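Long-range contacts in pectinesterase (PDB 5C1E), which catalyses the hydrolysis of methyl esters in pectin, releasing methanol, and is probably involved in the maceration and soft-rotting of plant tissue: residues 42-48 / 73-78; 108-114 / 134-138; 220-225 / 246-250; 254-259 / 271-277. All coordinates share one frame; numbering follows the deposited sequence.

Overall arrangement
The four contacts follow one another along a right-handed parallel beta-helix. Contact 1 pairs its strands near one end, and contact 2 continues the same sheet, strands 74-78 and 107-110 being neighbours there. Their centres are about 12 Å apart, and T77 OG1 lies 2.6 Å from E109 OE1, a probable hydrogen bond. Contacts 3 and 4 also touch, with centres about 13 Å apart and Y256 packed on R221 and P222, while the centres of contacts 1 and 4 are about 38 Å apart. D161, the predicted active-site residue, forms a salt bridge with R221 of contact 3, and the Y138 side chain of contact 2 lies about 9 Å from it.

Contact 1 of 4, residues 42-48 / 73-78; sequences SGTYEEQ and VVTITH
Two successive coils of the right-handed parallel beta-helix meet here, G43, T44 and Y45 pairing in parallel register with V74, T75 and I76. Strand 43-46 forms one edge of its sheet within the chain, and the two strand axes approach to 4.7 Å. The backbone ladder runs from G43 N to V73 O, T75 N to G43 O, Y45 N to T75 O and T77 N to Y45 O; its shortest rung, from Y45 N to T75 O, is 2.7 Å long and almost straight at 176°. Past Y45 the pairing slackens, and E47 N reaches T77 O only weakly.

Y45, V74 and I76 lie on one face of the sheet. The Y45 ring meets V74 CG1 through CE1 at 4.0 Å, while T75 O sits in the ring plane at its edge, 3.7 Å from Y45 CD1. Y45 OH is hydrogen-bonded to A41 O. I22 of helix 22-29 packs on Y45 and I76, and the E47 carboxylate accepts from the backbone N atoms of I22 and G23 at the start of that helix. On the other face, T44 CG2 touches T77 CG2 at 3.7 Å; with T77 OG1 anti to its own backbone N (chi1 -173°), the hydroxyl is left for E109.

Beyond the strands, Q48 lies across H78. Q48 CB stands over the centre of one imidazole face of H78, 3.9 Å from the centroid. The Q48 amide is tilted 30° to the ring with NE2 bonded to A92 O, and Q48 OE1 comes to 3.3 Å from H78 CE1.

Contact 2 of 4, residues 108-114 / 134-138; sequences VENGYGE and QFSGY
V108 and E109 run alongside F135 and S136 as parallel strands, only 2° from perfect alignment and 4.8 Å apart at the closest approach of their axes. Three backbone hydrogen bonds hold them: V108 N to Q134 O, the shortest at 2.7 Å, then S136 N to V108 O and N110 N to S136 O.

V108 and F135 share the buried face, where V108 CB approaches F135 CD1 obliquely and M103 of strand 102-104 packs against both. E109 and S136 occupy the other face, touching through their CB atoms; the E109 carboxylate has its partner, T77, on the preceding strand. Both strands belong to one long parallel sheet of the beta-helix, with strand 155-158 adjoining F135 on the next coil. The chain leaves the sheet at N110, whose OD1 accepts from Y112 N in the carbonyl plane and so closes an Asx turn. N110 ND2 is bonded to the carbonyls of I80 and V119, so the whole amide is held.

After G113, E114 comes back over Y138, whose side chain lies about 9 Å from that of D161, the predicted active-site residue. E114 CB stands over one ring face of Y138, displaced toward the rim and 3.6 Å from the centroid. With CG anti to the backbone N (chi1 -179°) and an extended chain, the glutamate runs alongside the ring toward the phenol end, E114 CG passing 3.3 Å from Y138 CE2. Water 2 links the two ends, 3.0 Å from E114 OE2 and 2.6 Å from Y138 OH.

Contact 3 of 4, residues 220-225 / 246-250; sequences GRPWRV and TTMAD. With SO4 (sulfate ion), chain D; ACT (acetate ion), chain M; SO4 (sulfate ion), chain F.
P222 O accepts the shortest direct hydrogen bond between these loops, from A249 N at 2.9 Å, and M248 CB also presses on that oxygen. T246 N to G220 O makes the second backbone bond. M248 then extends across R221: SD lies over one guanidinium face, 3.5 Å from R221 NE, and CE comes to 3.4 Å from NH2. The same methyl touches W223 CD1 at 3.8 Å, while the sulfur stands oblique to the indole in a Met-aromatic contact.

Both segments are loops projecting from the beta-helix at the predicted active site, where R221 NE forms a salt bridge with D161. R221 NH1 donates to an acetate oxygen and to water 3, which in turn donates to T247 O.

Farther out, R224 lies between two sulfates, probably, like the acetate, from the crystallisation liquor. W223 NE1 meets sulfate D O1 at the indole edge; R224 NH1 donates to O3 of that ion at 2.9 Å and 172°, and NH2 to O4. R224 NE and NH1 donate to O1 of sulfate F. A bend at chi2 (-80°) folds R224 back, placing CZ over the rim of one indole face and letting NH2 reach W223 O.

Contact 4 of 4, residues 254-259 / 271-277; sequences PLYYEY and REYETSI
P254 begins the contact through its carbonyl, one of four groups gripping water 4; the others are Y256 N, Y273 O and T275 OG1, the last at 2.6 Å from the water. Y256 O accepts from T275 N at 2.8 Å, the one direct backbone hydrogen bond here; Y256 CB rests 3.5 Å from Y273 O, and the Y256 ring is stacked with W245. The Y257 ring is wedged among three residues: I277 CD1 lies over one face toward the rim, S276 O sits at the edge in the ring plane, and T275 CG2 is 3.6 Å from Y257 CE1. E258 receives R271 in a salt bridge, with NH2 meeting OE1 on its syn side at 3.1 Å and 171°; the carboxylate and guanidinium planes are 21° apart. The position of E258 OE2, crowded against E274, is doubtful; E274 OE2 accepts from W245 NE1. Y259 closes the run with I277 O near its ring edge.

Strand 255-259 is the last strand of one parallel sheet of the beta-helix. Strand 228-232 bonds to it along one edge, and the 271-277 loop covers the other before the chain passes to helix 283-287.

Contact 1 of 4, residues 42-48 / 73-78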
# COMPACT_ATOMS: atom_id res chain seq x y z
N SER A 42 -6.97 18.70 -8.99
CA SER A 42 -5.98 18.21 -9.93
C SER A 42 -4.66 18.97 -9.80
O SER A 42 -4.62 20.19 -9.59
CB SER A 42 -6.51 18.33 -11.37
OG SER A 42 -6.98 19.64 -11.66
N GLY A 43 -3.58 18.22 -9.94
CA GLY A 43 -2.26 18.79 -9.93
C GLY A 43 -1.20 17.80 -9.53
O GLY A 43 -1.49 16.70 -9.01
N THR A 44 0.04 18.21 -9.75
CA THR A 44 1.21 17.52 -9.22
C THR A 44 1.75 18.39 -8.11
O THR A 44 2.08 19.55 -8.33
CB THR A 44 2.27 17.28 -10.30
OG1 THR A 44 1.71 16.43 -11.29
CG2 THR A 44 3.52 16.64 -9.73
N TYR A 45 1.75 17.83 -6.90
CA TYR A 45 2.15 18.51 -5.69
C TYR A 45 3.52 17.98 -5.25
O TYR A 45 3.66 16.83 -4.81
CB TYR A 45 1.07 18.32 -4.62
CG TYR A 45 -0.26 18.90 -5.04
CD1 TYR A 45 -1.13 18.19 -5.87
CD2 TYR A 45 -0.64 20.19 -4.63
CE1 TYR A 45 -2.36 18.74 -6.25
CE2 TYR A 45 -1.85 20.75 -5.01
CZ TYR A 45 -2.70 20.03 -5.82
OH TYR A 45 -3.88 20.61 -6.20
N GLU A 46 4.54 18.81 -5.43
CA GLU A 46 5.90 18.49 -5.11
C GLU A 46 6.09 18.79 -3.62
O GLU A 46 6.53 19.88 -3.24
CB GLU A 46 6.86 19.31 -5.98
CG GLU A 46 6.73 18.97 -7.46
CD GLU A 46 7.81 19.58 -8.35
OE1 GLU A 46 8.47 20.56 -7.95
OE2 GLU A 46 7.97 19.09 -9.48
N GLU A 47 5.71 17.82 -2.80
CA GLU A 47 5.67 17.99 -1.35
C GLU A 47 6.08 16.71 -0.65
O GLU A 47 5.92 15.62 -1.20
CB GLU A 47 4.24 18.37 -0.92
CG GLU A 47 3.75 19.68 -1.49
CD GLU A 47 2.39 20.07 -0.96
OE1 GLU A 47 2.22 20.11 0.28
OE2 GLU A 47 1.50 20.33 -1.78
N GLN A 48 6.62 16.85 0.56
CA GLN A 48 6.88 15.72 1.46
C GLN A 48 6.05 15.96 2.73
O GLN A 48 6.19 17.00 3.38
CB GLN A 48 8.37 15.62 1.79
CG GLN A 48 8.72 14.35 2.53
CD GLN A 48 10.21 14.18 2.75
OE1 GLN A 48 10.97 15.14 2.79
NE2 GLN A 48 10.63 12.93 2.91
N VAL A 73 -6.08 12.38 -10.90
CA VAL A 73 -5.42 13.56 -11.46
C VAL A 73 -4.62 14.32 -10.39
O VAL A 73 -4.11 15.41 -10.66
CB VAL A 73 -6.42 14.52 -12.15
CG1 VAL A 73 -6.85 13.94 -13.49
CG2 VAL A 73 -7.63 14.81 -11.26
N VAL A 74 -4.51 13.73 -9.20
CA VAL A 74 -3.73 14.31 -8.10
C VAL A 74 -2.54 13.42 -7.84
O VAL A 74 -2.69 12.23 -7.55
CB VAL A 74 -4.55 14.47 -6.82
CG1 VAL A 74 -3.69 15.04 -5.70
CG2 VAL A 74 -5.74 15.37 -7.07
N THR A 75 -1.34 13.99 -7.99
CA THR A 75 -0.12 13.26 -7.69
C THR A 75 0.66 14.03 -6.64
O THR A 75 0.87 15.24 -6.79
CB THR A 75 0.72 13.06 -8.97
OG1 THR A 75 -0.00 12.21 -9.87
CG2 THR A 75 2.05 12.39 -8.66
N ILE A 76 1.06 13.34 -5.58
CA ILE A 76 2.00 13.85 -4.59
C ILE A 76 3.35 13.20 -4.86
O ILE A 76 3.48 11.96 -4.85
CB ILE A 76 1.57 13.54 -3.15
CG1 ILE A 76 0.11 13.95 -2.95
CG2 ILE A 76 2.48 14.26 -2.14
CD1 ILE A 76 -0.45 13.65 -1.59
N THR A 77 4.37 14.02 -5.10
CA THR A 77 5.66 13.49 -5.47
C THR A 77 6.81 14.18 -4.74
O THR A 77 6.78 15.37 -4.50
CB THR A 77 5.91 13.57 -6.99
OG1 THR A 77 7.12 12.89 -7.32
CG2 THR A 77 5.97 14.99 -7.46
N HIS A 78 7.82 13.37 -4.43
CA HIS A 78 9.06 13.85 -3.83
C HIS A 78 10.11 12.78 -4.11
O HIS A 78 9.78 11.62 -4.35
CB HIS A 78 8.87 14.11 -2.34
CG HIS A 78 10.08 14.67 -1.64
ND1 HIS A 78 10.86 13.92 -0.79
CD2 HIS A 78 10.60 15.92 -1.63
CE1 HIS A 78 11.84 14.67 -0.31
NE2 HIS A 78 11.70 15.89 -0.80

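Contact 2 of 4, residues 108-114 / 134-138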
# COMPACT_ATOMS: atom_id res chain seq x y z
N VAL A 108 0.62 8.68 -4.99
CA VAL A 108 1.81 9.02 -4.22
C VAL A 108 3.02 8.34 -4.83
O VAL A 108 3.00 7.13 -5.09
CB VAL A 108 1.68 8.61 -2.72
CG1 VAL A 108 2.92 9.01 -1.93
CG2 VAL A 108 0.44 9.24 -2.10
N GLU A 109 4.08 9.11 -5.04
CA GLU A 109 5.28 8.57 -5.63
C GLU A 109 6.55 9.08 -4.98
O GLU A 109 6.59 10.17 -4.43
CB GLU A 109 5.32 8.84 -7.14
CG GLU A 109 5.31 10.30 -7.50
CD GLU A 109 5.58 10.53 -8.99
OE1 GLU A 109 6.39 11.44 -9.33
OE2 GLU A 109 4.97 9.81 -9.80
N ASN A 110 7.55 8.22 -5.00
CA ASN A 110 8.93 8.64 -4.74
C ASN A 110 9.67 8.49 -6.07
O ASN A 110 9.69 7.40 -6.63
CB ASN A 110 9.56 7.80 -3.62
CG ASN A 110 10.93 8.34 -3.18
OD1 ASN A 110 11.74 8.72 -4.00
ND2 ASN A 110 11.17 8.38 -1.88
N GLY A 111 10.24 9.58 -6.58
CA GLY A 111 10.89 9.56 -7.89
C GLY A 111 12.34 9.10 -7.92
O GLY A 111 12.99 9.22 -8.95
N TYR A 112 12.85 8.53 -6.83
CA TYR A 112 14.26 8.15 -6.77
C TYR A 112 14.63 7.15 -7.85
O TYR A 112 15.65 7.30 -8.52
CB TYR A 112 14.66 7.59 -5.40
CG TYR A 112 16.17 7.41 -5.29
CD1 TYR A 112 17.00 8.48 -4.99
CD2 TYR A 112 16.76 6.17 -5.54
CE1 TYR A 112 18.38 8.32 -4.93
CE2 TYR A 112 18.15 6.01 -5.48
CZ TYR A 112 18.95 7.09 -5.17
OH TYR A 112 20.33 6.95 -5.09
N GLY A 113 13.82 6.11 -8.00
CA GLY A 113 14.12 5.06 -8.98
C GLY A 113 14.94 3.93 -8.37
O GLY A 113 15.07 3.83 -7.16
N GLU A 114 15.48 3.07 -9.22
CA GLU A 114 16.27 1.94 -8.73
C GLU A 114 17.62 2.41 -8.19
O GLU A 114 18.20 3.37 -8.70
CB GLU A 114 16.54 0.89 -9.83
CG GLU A 114 17.36 -0.30 -9.32
CD GLU A 114 17.50 -1.43 -10.33
OE1 GLU A 114 17.71 -2.58 -9.89
OE2 GLU A 114 17.41 -1.16 -11.55
N GLN A 134 -2.84 5.31 -5.96
CA GLN A 134 -1.64 4.70 -6.53
C GLN A 134 -0.43 4.97 -5.66
O GLN A 134 -0.26 6.08 -5.13
CB GLN A 134 -1.37 5.22 -7.94
CG GLN A 134 -2.54 5.10 -8.90
CD GLN A 134 -2.17 5.47 -10.33
OE1 GLN A 134 -1.12 5.02 -10.83
NE2 GLN A 134 -3.03 6.26 -11.01
N PHE A 135 0.44 3.97 -5.58
CA PHE A 135 1.68 4.09 -4.86
C PHE A 135 2.78 3.57 -5.77
O PHE A 135 2.76 2.39 -6.15
CB PHE A 135 1.65 3.32 -3.54
CG PHE A 135 0.42 3.58 -2.73
CD1 PHE A 135 0.40 4.63 -1.83
CD2 PHE A 135 -0.69 2.78 -2.86
CE1 PHE A 135 -0.73 4.88 -1.07
CE2 PHE A 135 -1.82 3.03 -2.10
CZ PHE A 135 -1.83 4.08 -1.22
N SER A 136 3.74 4.43 -6.08
CA SER A 136 4.77 4.12 -7.07
C SER A 136 6.19 4.37 -6.58
O SER A 136 6.49 5.40 -5.97
CB SER A 136 4.52 4.94 -8.34
OG SER A 136 3.29 4.56 -8.94
N GLY A 137 7.05 3.38 -6.83
CA GLY A 137 8.48 3.48 -6.54
C GLY A 137 9.19 2.31 -7.20
O GLY A 137 8.71 1.79 -8.20
N TYR A 138 10.36 1.93 -6.66
CA TYR A 138 11.10 0.78 -7.16
C TYR A 138 11.43 -0.13 -5.98
O TYR A 138 10.86 -1.23 -5.86
CB TYR A 138 12.37 1.22 -7.92
CG TYR A 138 12.97 0.08 -8.67
CD1 TYR A 138 12.54 -0.24 -9.97
CD2 TYR A 138 13.94 -0.74 -8.08
CE1 TYR A 138 13.07 -1.31 -10.65
CE2 TYR A 138 14.48 -1.81 -8.76
CZ TYR A 138 14.03 -2.10 -10.05
OH TYR A 138 14.54 -3.18 -10.74
O HOH W 1 15.67 -5.17 -9.35
O HOH W 2 15.23 -2.40 -13.17

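Contact 3 of 4, residues 220-225 / 246-250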
# COMPACT_ATOMS: atom_id res chain seq x y z
N GLY A 220 7.18 -13.15 -2.24
CA GLY A 220 7.75 -12.53 -1.08
C GLY A 220 9.04 -13.15 -0.60
O GLY A 220 9.48 -14.21 -1.10
N ARG A 221 9.64 -12.45 0.35
CA ARG A 221 10.74 -12.99 1.13
C ARG A 221 10.64 -12.45 2.56
O ARG A 221 10.00 -11.41 2.79
CB ARG A 221 12.08 -12.67 0.47
CG ARG A 221 12.37 -11.18 0.34
CD ARG A 221 13.68 -10.96 -0.39
NE ARG A 221 14.11 -9.58 -0.30
CZ ARG A 221 15.38 -9.18 -0.35
NH1 ARG A 221 16.35 -10.06 -0.48
NH2 ARG A 221 15.68 -7.89 -0.24
N PRO A 222 11.24 -13.15 3.53
CA PRO A 222 11.00 -12.77 4.93
C PRO A 222 11.99 -11.73 5.45
O PRO A 222 13.17 -12.04 5.68
CB PRO A 222 11.15 -14.09 5.68
CG PRO A 222 12.02 -14.93 4.83
CD PRO A 222 11.86 -14.48 3.40
N TRP A 223 11.51 -10.51 5.67
CA TRP A 223 12.37 -9.48 6.21
C TRP A 223 12.75 -9.84 7.65
O TRP A 223 13.86 -9.57 8.08
CB TRP A 223 11.69 -8.11 6.09
CG TRP A 223 12.54 -6.95 6.46
CD1 TRP A 223 13.90 -6.90 6.50
CD2 TRP A 223 12.08 -5.63 6.79
NE1 TRP A 223 14.31 -5.65 6.88
CE2 TRP A 223 13.21 -4.85 7.06
CE3 TRP A 223 10.81 -5.03 6.88
CZ2 TRP A 223 13.12 -3.50 7.43
CZ3 TRP A 223 10.72 -3.70 7.27
CH2 TRP A 223 11.86 -2.95 7.53
N ARG A 224 11.82 -10.46 8.38
CA ARG A 224 12.11 -11.06 9.69
C ARG A 224 11.56 -12.48 9.68
O ARG A 224 10.86 -12.87 8.74
CB ARG A 224 11.50 -10.24 10.82
CG ARG A 224 12.03 -8.81 10.91
CD ARG A 224 13.37 -8.77 11.60
NE ARG A 224 13.87 -7.40 11.76
CZ ARG A 224 14.55 -6.73 10.84
NH1 ARG A 224 14.95 -5.49 11.08
NH2 ARG A 224 14.82 -7.28 9.66
N VAL A 225 11.85 -13.24 10.74
CA VAL A 225 11.76 -14.70 10.66
C VAL A 225 10.33 -15.27 10.65
O VAL A 225 10.14 -16.45 10.31
CB VAL A 225 12.58 -15.39 11.77
CG1 VAL A 225 14.07 -15.10 11.61
CG2 VAL A 225 12.11 -14.97 13.16
N THR A 246 11.17 -16.50 -1.94
CA THR A 246 12.63 -16.56 -1.83
C THR A 246 13.09 -16.19 -0.41
O THR A 246 12.27 -15.97 0.49
CB THR A 246 13.32 -15.72 -2.94
OG1 THR A 246 14.72 -16.02 -3.00
CG2 THR A 246 13.13 -14.23 -2.72
N THR A 247 14.40 -16.14 -0.22
CA THR A 247 14.98 -16.02 1.12
C THR A 247 15.46 -14.61 1.43
O THR A 247 15.70 -13.78 0.52
CB THR A 247 16.19 -16.93 1.22
OG1 THR A 247 17.12 -16.52 0.20
CG2 THR A 247 15.78 -18.39 1.01
N MET A 248 15.59 -14.32 2.72
CA MET A 248 16.15 -13.06 3.19
C MET A 248 16.69 -13.26 4.62
O MET A 248 17.87 -13.50 4.77
CB MET A 248 15.14 -11.90 3.11
CG MET A 248 15.77 -10.53 3.35
SD MET A 248 14.58 -9.18 3.19
CE MET A 248 15.67 -7.76 3.20
N ALA A 249 15.85 -13.19 5.66
CA ALA A 249 16.36 -13.32 7.03
C ALA A 249 16.90 -14.72 7.27
O ALA A 249 16.23 -15.69 6.95
CB ALA A 249 15.29 -13.00 8.05
N ASP A 250 18.11 -14.85 7.82
CA ASP A 250 18.64 -16.17 8.12
C ASP A 250 17.82 -16.85 9.21
O ASP A 250 17.44 -16.21 10.19
CB ASP A 250 20.11 -16.11 8.54
CG ASP A 250 20.68 -17.48 8.74
OD1 ASP A 250 20.81 -18.21 7.72
OD2 ASP A 250 20.96 -17.85 9.90
S SO4 D . 17.47 -4.74 8.29
O1 SO4 D . 17.05 -4.41 6.91
O2 SO4 D . 18.87 -4.32 8.48
O3 SO4 D . 16.61 -4.00 9.23
O4 SO4 D . 17.35 -6.20 8.50
C ACT M . 19.21 -9.71 1.87
O ACT M . 19.08 -9.44 0.65
OXT ACT M . 19.36 -10.88 2.30
CH3 ACT M . 19.18 -8.58 2.86
S SO4 F . 14.60 -5.72 15.12
O1 SO4 F . 13.72 -5.11 14.10
O2 SO4 F . 15.87 -4.96 15.21
O3 SO4 F . 13.91 -5.71 16.43
O4 SO4 F . 14.87 -7.14 14.74
O HOH W 3 16.63 -12.67 -1.77

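Contact 4 of 4, residues 254-259 / 271-277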
# COMPACT_ATOMS: atom_id res chain seq x y z
N PRO A 254 8.93 -18.62 7.59
CA PRO A 254 7.78 -17.82 7.20
C PRO A 254 6.50 -18.64 7.13
O PRO A 254 6.56 -19.86 6.94
CB PRO A 254 8.15 -17.31 5.79
CG PRO A 254 9.06 -18.34 5.27
CD PRO A 254 9.88 -18.79 6.48
N LEU A 255 5.38 -17.96 7.29
CA LEU A 255 4.06 -18.55 7.09
C LEU A 255 3.49 -17.98 5.79
O LEU A 255 2.85 -16.91 5.74
CB LEU A 255 3.14 -18.26 8.28
CG LEU A 255 3.50 -18.84 9.66
CD1 LEU A 255 3.82 -20.33 9.56
CD2 LEU A 255 4.69 -18.13 10.29
N TYR A 256 3.77 -18.72 4.73
CA TYR A 256 3.45 -18.33 3.36
C TYR A 256 2.42 -19.27 2.72
O TYR A 256 2.63 -20.49 2.64
CB TYR A 256 4.72 -18.35 2.54
CG TYR A 256 5.70 -17.20 2.77
CD1 TYR A 256 5.30 -15.99 3.32
CD2 TYR A 256 7.04 -17.34 2.39
CE1 TYR A 256 6.21 -14.93 3.48
CE2 TYR A 256 7.95 -16.31 2.55
CZ TYR A 256 7.54 -15.11 3.09
OH TYR A 256 8.44 -14.09 3.21
N TYR A 257 1.33 -18.69 2.23
CA TYR A 257 0.18 -19.44 1.78
C TYR A 257 -0.33 -18.97 0.43
O TYR A 257 -0.24 -17.78 0.09
CB TYR A 257 -0.98 -19.24 2.75
CG TYR A 257 -0.70 -19.53 4.20
CD1 TYR A 257 -0.87 -20.80 4.70
CD2 TYR A 257 -0.33 -18.52 5.07
CE1 TYR A 257 -0.68 -21.08 6.04
CE2 TYR A 257 -0.13 -18.78 6.41
CZ TYR A 257 -0.29 -20.05 6.89
OH TYR A 257 -0.10 -20.33 8.22
N GLU A 258 -0.89 -19.91 -0.32
CA GLU A 258 -1.71 -19.56 -1.47
C GLU A 258 -3.04 -20.29 -1.41
O GLU A 258 -3.10 -21.43 -0.96
CB GLU A 258 -1.00 -19.91 -2.75
CG GLU A 258 0.16 -19.00 -3.09
CD GLU A 258 0.90 -19.53 -4.30
OE1 GLU A 258 0.54 -19.11 -5.42
OE2 GLU A 258 1.79 -20.39 -4.12
N TYR A 259 -4.12 -19.65 -1.85
CA TYR A 259 -5.42 -20.30 -1.86
C TYR A 259 -6.27 -19.81 -3.02
O TYR A 259 -6.63 -18.64 -3.09
CB TYR A 259 -6.19 -20.07 -0.55
CG TYR A 259 -7.49 -20.84 -0.54
CD1 TYR A 259 -7.50 -22.20 -0.21
CD2 TYR A 259 -8.68 -20.24 -0.91
CE1 TYR A 259 -8.68 -22.93 -0.23
CE2 TYR A 259 -9.86 -20.97 -0.94
CZ TYR A 259 -9.85 -22.31 -0.60
OH TYR A 259 -11.01 -23.05 -0.61
N ARG A 271 6.62 -25.00 -5.82
CA ARG A 271 6.78 -23.98 -4.75
C ARG A 271 7.73 -24.42 -3.66
O ARG A 271 7.92 -25.62 -3.42
CB ARG A 271 5.43 -23.65 -4.12
CG ARG A 271 4.48 -22.95 -5.07
CD ARG A 271 4.88 -21.48 -5.27
NE ARG A 271 3.81 -20.72 -5.91
CZ ARG A 271 3.80 -20.26 -7.17
NH1 ARG A 271 4.82 -20.45 -8.01
NH2 ARG A 271 2.74 -19.58 -7.60
N GLU A 272 8.33 -23.43 -3.02
CA GLU A 272 9.15 -23.61 -1.84
C GLU A 272 8.66 -22.66 -0.75
O GLU A 272 8.01 -21.65 -1.04
CB GLU A 272 10.63 -23.31 -2.14
CG GLU A 272 11.29 -24.27 -3.11
CD GLU A 272 12.77 -23.95 -3.38
OE1 GLU A 272 13.31 -22.98 -2.78
OE2 GLU A 272 13.38 -24.67 -4.21
N TYR A 273 8.92 -23.03 0.51
CA TYR A 273 8.68 -22.17 1.68
C TYR A 273 7.19 -21.98 2.02
O TYR A 273 6.85 -21.07 2.78
CB TYR A 273 9.37 -20.80 1.52
CG TYR A 273 10.85 -20.91 1.21
CD1 TYR A 273 11.75 -21.30 2.19
CD2 TYR A 273 11.34 -20.61 -0.05
CE1 TYR A 273 13.11 -21.40 1.91
CE2 TYR A 273 12.69 -20.71 -0.34
CZ TYR A 273 13.56 -21.12 0.65
OH TYR A 273 14.89 -21.23 0.38
N GLU A 274 6.31 -22.81 1.49
CA GLU A 274 4.89 -22.63 1.75
C GLU A 274 4.35 -23.52 2.86
O GLU A 274 4.97 -24.53 3.25
CB GLU A 274 4.06 -22.85 0.50
CG GLU A 274 4.29 -21.80 -0.56
CD GLU A 274 3.20 -21.78 -1.61
OE1 GLU A 274 2.70 -22.87 -2.00
OE2 GLU A 274 2.85 -20.65 -2.02
N THR A 275 3.17 -23.15 3.34
CA THR A 275 2.42 -23.92 4.34
C THR A 275 1.03 -24.18 3.78
O THR A 275 0.49 -23.35 3.06
CB THR A 275 2.30 -23.09 5.64
OG1 THR A 275 3.61 -22.81 6.13
CG2 THR A 275 1.52 -23.82 6.70
N SER A 276 0.44 -25.33 4.12
CA SER A 276 -0.91 -25.66 3.62
C SER A 276 -1.96 -24.83 4.33
O SER A 276 -1.79 -24.46 5.49
CB SER A 276 -1.23 -27.14 3.82
OG SER A 276 -0.28 -27.93 3.14
N ILE A 277 -3.03 -24.53 3.61
CA ILE A 277 -4.20 -23.90 4.21
C ILE A 277 -5.43 -24.36 3.41
O ILE A 277 -5.35 -24.55 2.20
CB ILE A 277 -4.06 -22.35 4.26
CG1 ILE A 277 -5.06 -21.74 5.24
CG2 ILE A 277 -4.19 -21.72 2.89
CD1 ILE A 277 -4.78 -20.30 5.60
O HOH W 4 5.29 -21.15 4.93
O HOH W 5 -0.65 -22.63 0.63
O HOH W 6 -2.82 -24.39 0.80